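Local coordinates for acetyltransferase, GNAT family (Colwellia psychrerythraea, PDB 3IWG), which probably acts as an acyltransferase of the GNAT family, transferring an acyl group other than an aminoacyl group, at residues S14-L19 with V55-V60; A22-S27 with L66-L71. All coordinates share one frame; numbering follows the deposited sequence.

Contact 1. Residues S14-L19 with V55-V60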
loop_
_atom_site.group_PDB
_atom_site.type_symbol
_atom_site.label_atom_id
_atom_site.label_comp_id
_atom_site.label_asym_id
_atom_site.label_seq_id
_atom_site.Cartn_x
_atom_site.Cartn_y
_atom_site.Cartn_z
ATOM N N SER A 14 -0.391 20.662 4.609
ATOM C CA SER A 14 0.789 21.535 4.778
ATOM C C SER A 14 0.481 22.753 5.622
ATOM O O SER A 14 1.301 23.162 6.393
ATOM C CB SER A 14 1.384 21.990 3.408
ATOM O OG SER A 14 0.837 23.251 2.942
ATOM N N ASP A 15 -0.694 23.329 5.454
ATOM C CA ASP A 15 -1.158 24.431 6.290
ATOM C C ASP A 15 -1.219 24.139 7.807
ATOM O O ASP A 15 -1.335 25.046 8.614
ATOM C CB ASP A 15 -2.567 24.816 5.844
ATOM C CG ASP A 15 -2.789 26.288 5.865
ATOM O OD1 ASP A 15 -1.900 27.000 6.394
ATOM O OD2 ASP A 15 -3.843 26.748 5.350
ATOM N N LEU A 16 -1.203 22.859 8.179
ATOM C CA LEU A 16 -1.400 22.429 9.566
ATOM C C LEU A 16 -0.148 21.849 10.227
ATOM O O LEU A 16 -0.210 21.401 11.372
ATOM C CB LEU A 16 -2.532 21.388 9.611
ATOM C CG LEU A 16 -3.904 21.916 9.228
ATOM C CD1 LEU A 16 -4.933 20.908 9.544
ATOM C CD2 LEU A 16 -4.219 23.232 9.945
ATOM N N THR A 17 0.976 21.873 9.513
ATOM C CA THR A 17 2.260 21.367 10.009
ATOM C C THR A 17 2.631 21.753 11.435
ATOM O O THR A 17 2.997 20.888 12.240
ATOM C CB THR A 17 3.403 21.812 9.081
ATOM O OG1 THR A 17 3.404 20.950 7.954
ATOM C CG2 THR A 17 4.782 21.732 9.776
ATOM N N GLN A 18 2.524 23.042 11.734
ATOM C CA GLN A 18 2.834 23.551 13.059
ATOM C C GLN A 18 1.747 23.193 14.053
ATOM O O GLN A 18 2.041 22.784 15.160
ATOM C CB GLN A 18 2.978 25.067 13.053
ATOM C CG GLN A 18 4.414 25.629 12.979
ATOM C CD GLN A 18 4.451 27.096 13.467
ATOM O OE1 GLN A 18 3.396 27.767 13.535
ATOM N NE2 GLN A 18 5.661 27.588 13.821
ATOM N N LEU A 19 0.495 23.386 13.684
ATOM C CA LEU A 19 -0.574 23.083 14.603
ATOM C C LEU A 19 -0.591 21.578 14.942
ATOM O O LEU A 19 -0.775 21.203 16.116
ATOM C CB LEU A 19 -1.907 23.565 14.047
ATOM C CG LEU A 19 -2.106 25.087 14.051
ATOM C CD1 LEU A 19 -3.331 25.443 13.195
ATOM C CD2 LEU A 19 -2.278 25.627 15.499
ATOM N N VAL A 55 -5.422 29.442 13.876
ATOM C CA VAL A 55 -5.030 29.190 15.284
ATOM C C VAL A 55 -5.504 27.846 15.887
ATOM O O VAL A 55 -5.292 27.568 17.091
ATOM C CB VAL A 55 -5.523 30.342 16.162
ATOM C CG1 VAL A 55 -5.034 31.672 15.567
ATOM C CG2 VAL A 55 -7.043 30.323 16.281
ATOM N N GLY A 56 -6.148 27.023 15.059
ATOM C CA GLY A 56 -6.506 25.663 15.439
ATOM C C GLY A 56 -7.130 24.865 14.315
ATOM O O GLY A 56 -7.366 25.400 13.232
ATOM N N PHE A 57 -7.441 23.593 14.585
ATOM C CA PHE A 57 -8.042 22.722 13.578
ATOM C C PHE A 57 -8.790 21.502 14.165
ATOM O O PHE A 57 -8.624 21.132 15.333
ATOM C CB PHE A 57 -6.955 22.184 12.617
ATOM C CG PHE A 57 -6.210 21.026 13.187
ATOM C CD1 PHE A 57 -5.125 21.224 14.017
ATOM C CD2 PHE A 57 -6.650 19.736 12.976
ATOM C CE1 PHE A 57 -4.454 20.128 14.584
ATOM C CE2 PHE A 57 -6.012 18.664 13.546
ATOM C CZ PHE A 57 -4.919 18.853 14.350
ATOM N N CYS A 58 -9.572 20.839 13.320
ATOM C CA CYS A 58 -10.088 19.534 13.675
ATOM C C CYS A 58 -10.208 18.687 12.425
ATOM O O CYS A 58 -10.084 19.204 11.321
ATOM C CB CYS A 58 -11.442 19.652 14.388
ATOM S SG CYS A 58 -12.803 20.063 13.362
ATOM N N CYS A 59 -10.430 17.386 12.606
ATOM C CA CYS A 59 -10.767 16.504 11.472
ATOM C C CYS A 59 -11.873 15.519 11.767
ATOM O O CYS A 59 -12.016 14.995 12.899
ATOM C CB CYS A 59 -9.516 15.816 10.901
ATOM S SG CYS A 59 -8.773 14.650 11.953
ATOM N N VAL A 60 -12.724 15.332 10.769
ATOM C CA VAL A 60 -13.923 14.511 10.923
ATOM C C VAL A 60 -13.833 13.408 9.887
ATOM O O VAL A 60 -13.663 13.672 8.705
ATOM C CB VAL A 60 -15.194 15.321 10.678
ATOM C CG1 VAL A 60 -16.476 14.448 10.827
ATOM C CG2 VAL A 60 -15.219 16.566 11.570
#

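Contact 2. Residues A22-S27 with L66-L71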
loop_
_atom_site.group_PDB
_atom_site.type_symbol
_atom_site.label_atom_id
_atom_site.label_comp_id
_atom_site.label_asym_id
_atom_site.label_seq_id
_atom_site.Cartn_x
_atom_site.Cartn_y
_atom_site.Cartn_z
ATOM N N ALA A 22 2.205 20.703 17.416
ATOM C CA ALA A 22 1.880 21.094 18.783
ATOM C C ALA A 22 0.847 20.145 19.354
ATOM O O ALA A 22 0.938 19.750 20.526
ATOM C CB ALA A 22 1.389 22.508 18.830
ATOM N N TYR A 23 -0.126 19.747 18.527
ATOM C CA TYR A 23 -1.130 18.762 18.960
ATOM C C TYR A 23 -0.454 17.519 19.534
ATOM O O TYR A 23 -0.679 17.175 20.670
ATOM C CB TYR A 23 -2.049 18.410 17.810
ATOM C CG TYR A 23 -3.090 17.378 18.151
ATOM C CD1 TYR A 23 -4.125 17.671 19.016
ATOM C CD2 TYR A 23 -3.055 16.135 17.587
ATOM C CE1 TYR A 23 -5.095 16.737 19.327
ATOM C CE2 TYR A 23 -4.026 15.188 17.866
ATOM C CZ TYR A 23 -5.029 15.491 18.764
ATOM O OH TYR A 23 -5.985 14.572 19.051
ATOM N N PHE A 24 0.485 16.961 18.782
ATOM C CA PHE A 24 1.198 15.754 19.176
ATOM C C PHE A 24 2.140 15.958 20.369
ATOM O O PHE A 24 2.180 15.104 21.269
ATOM C CB PHE A 24 1.931 15.151 17.978
ATOM C CG PHE A 24 0.969 14.560 16.928
ATOM C CD1 PHE A 24 0.126 13.501 17.250
ATOM C CD2 PHE A 24 0.894 15.071 15.646
ATOM C CE1 PHE A 24 -0.765 12.972 16.303
ATOM C CE2 PHE A 24 0.005 14.561 14.717
ATOM C CZ PHE A 24 -0.830 13.509 15.054
ATOM N N ASP A 25 2.875 17.068 20.373
ATOM C CA ASP A 25 3.698 17.420 21.529
ATOM C C ASP A 25 2.896 17.452 22.853
ATOM O O ASP A 25 3.402 17.001 23.880
ATOM C CB ASP A 25 4.382 18.785 21.337
ATOM C CG ASP A 25 5.573 18.714 20.400
ATOM O OD1 ASP A 25 5.943 17.576 20.034
ATOM O OD2 ASP A 25 6.142 19.780 20.023
ATOM N N SER A 26 1.645 17.914 22.785
ATOM C CA SER A 26 0.791 18.019 23.938
ATOM C C SER A 26 0.369 16.641 24.466
ATOM O O SER A 26 -0.034 16.582 25.588
ATOM C CB SER A 26 -0.479 18.842 23.605
ATOM O OG SER A 26 -1.460 18.056 22.846
ATOM N N SER A 27 0.401 15.564 23.658
ATOM C CA SER A 27 -0.078 14.223 24.130
ATOM C C SER A 27 0.741 13.682 25.315
ATOM O O SER A 27 1.954 13.859 25.367
ATOM C CB SER A 27 -0.074 13.183 22.999
ATOM O OG SER A 27 1.220 12.644 22.751
ATOM N N LEU A 66 -15.297 13.018 14.898
ATOM C CA LEU A 66 -14.061 13.714 15.128
ATOM C C LEU A 66 -12.970 12.735 15.465
ATOM O O LEU A 66 -13.184 11.724 16.120
ATOM C CB LEU A 66 -14.196 14.746 16.259
ATOM C CG LEU A 66 -14.655 16.171 15.919
ATOM C CD1 LEU A 66 -15.895 16.156 15.068
ATOM C CD2 LEU A 66 -14.923 17.034 17.216
ATOM N N LEU A 67 -11.789 13.050 15.006
ATOM C CA LEU A 67 -10.619 12.265 15.279
ATOM C C LEU A 67 -9.586 13.123 15.986
ATOM O O LEU A 67 -8.804 12.602 16.754
ATOM C CB LEU A 67 -10.026 11.679 13.952
ATOM C CG LEU A 67 -10.820 10.574 13.182
ATOM C CD1 LEU A 67 -9.970 9.856 12.053
ATOM C CD2 LEU A 67 -11.423 9.473 14.083
ATOM N N GLN A 68 -9.547 14.423 15.677
ATOM C CA GLN A 68 -8.544 15.348 16.230
ATOM C C GLN A 68 -9.193 16.727 16.404
ATOM O O GLN A 68 -10.067 17.106 15.611
ATOM C CB GLN A 68 -7.334 15.468 15.292
ATOM C CG GLN A 68 -6.558 14.192 15.080
ATOM C CD GLN A 68 -5.322 14.369 14.157
ATOM O OE1 GLN A 68 -5.295 15.242 13.301
ATOM N NE2 GLN A 68 -4.315 13.502 14.328
ATOM N N TYR A 69 -8.773 17.436 17.445
ATOM C CA TYR A 69 -9.223 18.799 17.730
ATOM C C TYR A 69 -8.123 19.532 18.500
ATOM O O TYR A 69 -7.497 18.973 19.422
ATOM C CB TYR A 69 -10.476 18.787 18.559
ATOM C CG TYR A 69 -10.960 20.166 19.000
ATOM C CD1 TYR A 69 -10.430 20.812 20.120
ATOM C CD2 TYR A 69 -11.972 20.817 18.292
ATOM C CE1 TYR A 69 -10.895 22.094 20.505
ATOM C CE2 TYR A 69 -12.421 22.070 18.656
ATOM C CZ TYR A 69 -11.902 22.690 19.771
ATOM O OH TYR A 69 -12.407 23.903 20.099
ATOM N N TYR A 70 -7.858 20.763 18.109
ATOM C CA TYR A 70 -6.805 21.514 18.756
ATOM C C TYR A 70 -7.034 22.998 18.531
ATOM O O TYR A 70 -7.271 23.419 17.396
ATOM C CB TYR A 70 -5.432 21.108 18.221
ATOM C CG TYR A 70 -4.314 21.899 18.816
ATOM C CD1 TYR A 70 -3.737 21.504 20.002
ATOM C CD2 TYR A 70 -3.870 23.072 18.228
ATOM C CE1 TYR A 70 -2.736 22.215 20.589
ATOM C CE2 TYR A 70 -2.841 23.810 18.802
ATOM C CZ TYR A 70 -2.285 23.382 20.002
ATOM O OH TYR A 70 -1.280 24.092 20.615
ATOM N N LEU A 71 -6.956 23.770 19.613
ATOM C CA LEU A 71 -6.889 25.251 19.570
ATOM C C LEU A 71 -5.663 25.744 20.299
ATOM O O LEU A 71 -5.313 25.222 21.355
ATOM C CB LEU A 71 -8.090 25.866 20.274
ATOM C CG LEU A 71 -9.046 26.587 19.346
ATOM C CD1 LEU A 71 -10.196 27.169 20.148
ATOM C CD2 LEU A 71 -8.341 27.676 18.554
#

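Contact 1. Residues S14-L19 with V55-V60
Leu16 and Leu19 meet Phe57 and the backbone just before it, joining the start of the first helix of a GNAT fold to the third strand of its first acetyltransferase domain. Leu16 closes the 3-10 segment that leads into helix 17-26. Just before it, the carbonyl O of Ser14 receives weak bonds from both N and OG1 of Thr17, which bracket the turn holding Leu16. The CG of Leu16 lies anti to its carbonyl carbon (chi1 -65°), and both methyls beyond it touch the root of the phenylalanine. CD1 is 3.9 Å from Phe57 CG, while CD2 comes within 4.0 Å of Phe57 CB. The two side chains cross obliquely, and Leu16 also touches His45 and Leu54.

Three residues on, inside helix 17-26, Leu19 is the nearest residue by backbone, its CA lying 6.5 Å from that of Gly56. Its CB approaches the ring at CD1 of Phe57, 4.0 Å off. Phe57 CG sits between its own N and carbonyl carbon (chi1 81°), the crowded position, on a CB that points toward the helix. Leu16 and Leu19 thus meet the phenylalanine at different atoms, Leu16 at CB and CG, Leu19 at CD1.

The branched end of Leu19 passes instead to the main chain. Val55 and Gly56 both face Phe48 of strand 44-50, a classic beta bulge. The Val55 CB points away from the helix, its side chain packing on Leu71 and Phe75, and Gly56 has no side chain, consistent with Leu19 lying on backbone here. The evidence lies in its two methyls: CD1 stands 3.7 Å from Gly56 N, and CD2 is 3.9 Å from Val55 O.

Contact 2. Residues A22-S27 with L66-L71
Tyr23 lays its ring across three consecutive residues of strand 66-71. Its CG is anti to the backbone N (chi1 178°); beyond it, CE1 is 3.3 Å from the carbonyl O of Tyr69 and CD1 3.8 Å from Tyr70 CB. CE2 lies 3.9 Å from Gln68 CG. The ring meets that oxygen and both carbons obliquely, whereas Tyr70 CD1 lies in plane at its edge. Tyr70 slides past Tyr23 in the opposite direction, with Tyr23 N over one face of its ring, toward the rim. The Tyr70 OH ends 3.6 Å from Ala22 CB. Gln68 extends beyond CG toward Phe24, where NE2 is 3.6 Å from CZ and the amide and ring planes stand 71° apart; its OE1 accepts a hydrogen bond from Lys20 NZ. An alanine in place of Tyr23 would probably open a gap between helix and strand, leaving Tyr70 CB and the aliphatic part of Gln68 without their apolar neighbour. The axes of helix 22-26 and strand 66-71 approach to 9.4 Å and cross at 99°, placing the first helix nearly perpendicular over the fourth strand of the N-terminal GNAT fold.

How the contacts relate
Contacts 1 and 2 lie 9 Å apart, centre to centre, and are successive parts of one helix-on-sheet interface: helix 17-26 meets strand 53-60 through its first turn and the 3-10 residues just before it, and strand 65-71 through its second half. The two strands are antiparallel neighbours, tied by Phe57 N to Tyr70 O at 2.8 Å and by Leu67 N to Cys59 O at 2.9 Å, both probable hydrogen bonds. Gln68 of contact 2 also touches Phe57 of contact 1. Strand 65-71 runs parallel to strand 99-103; in GNAT enzymes acyl-CoA usually sits between the corresponding strands, and if this half binds it likewise, contact 2 would be the nearer.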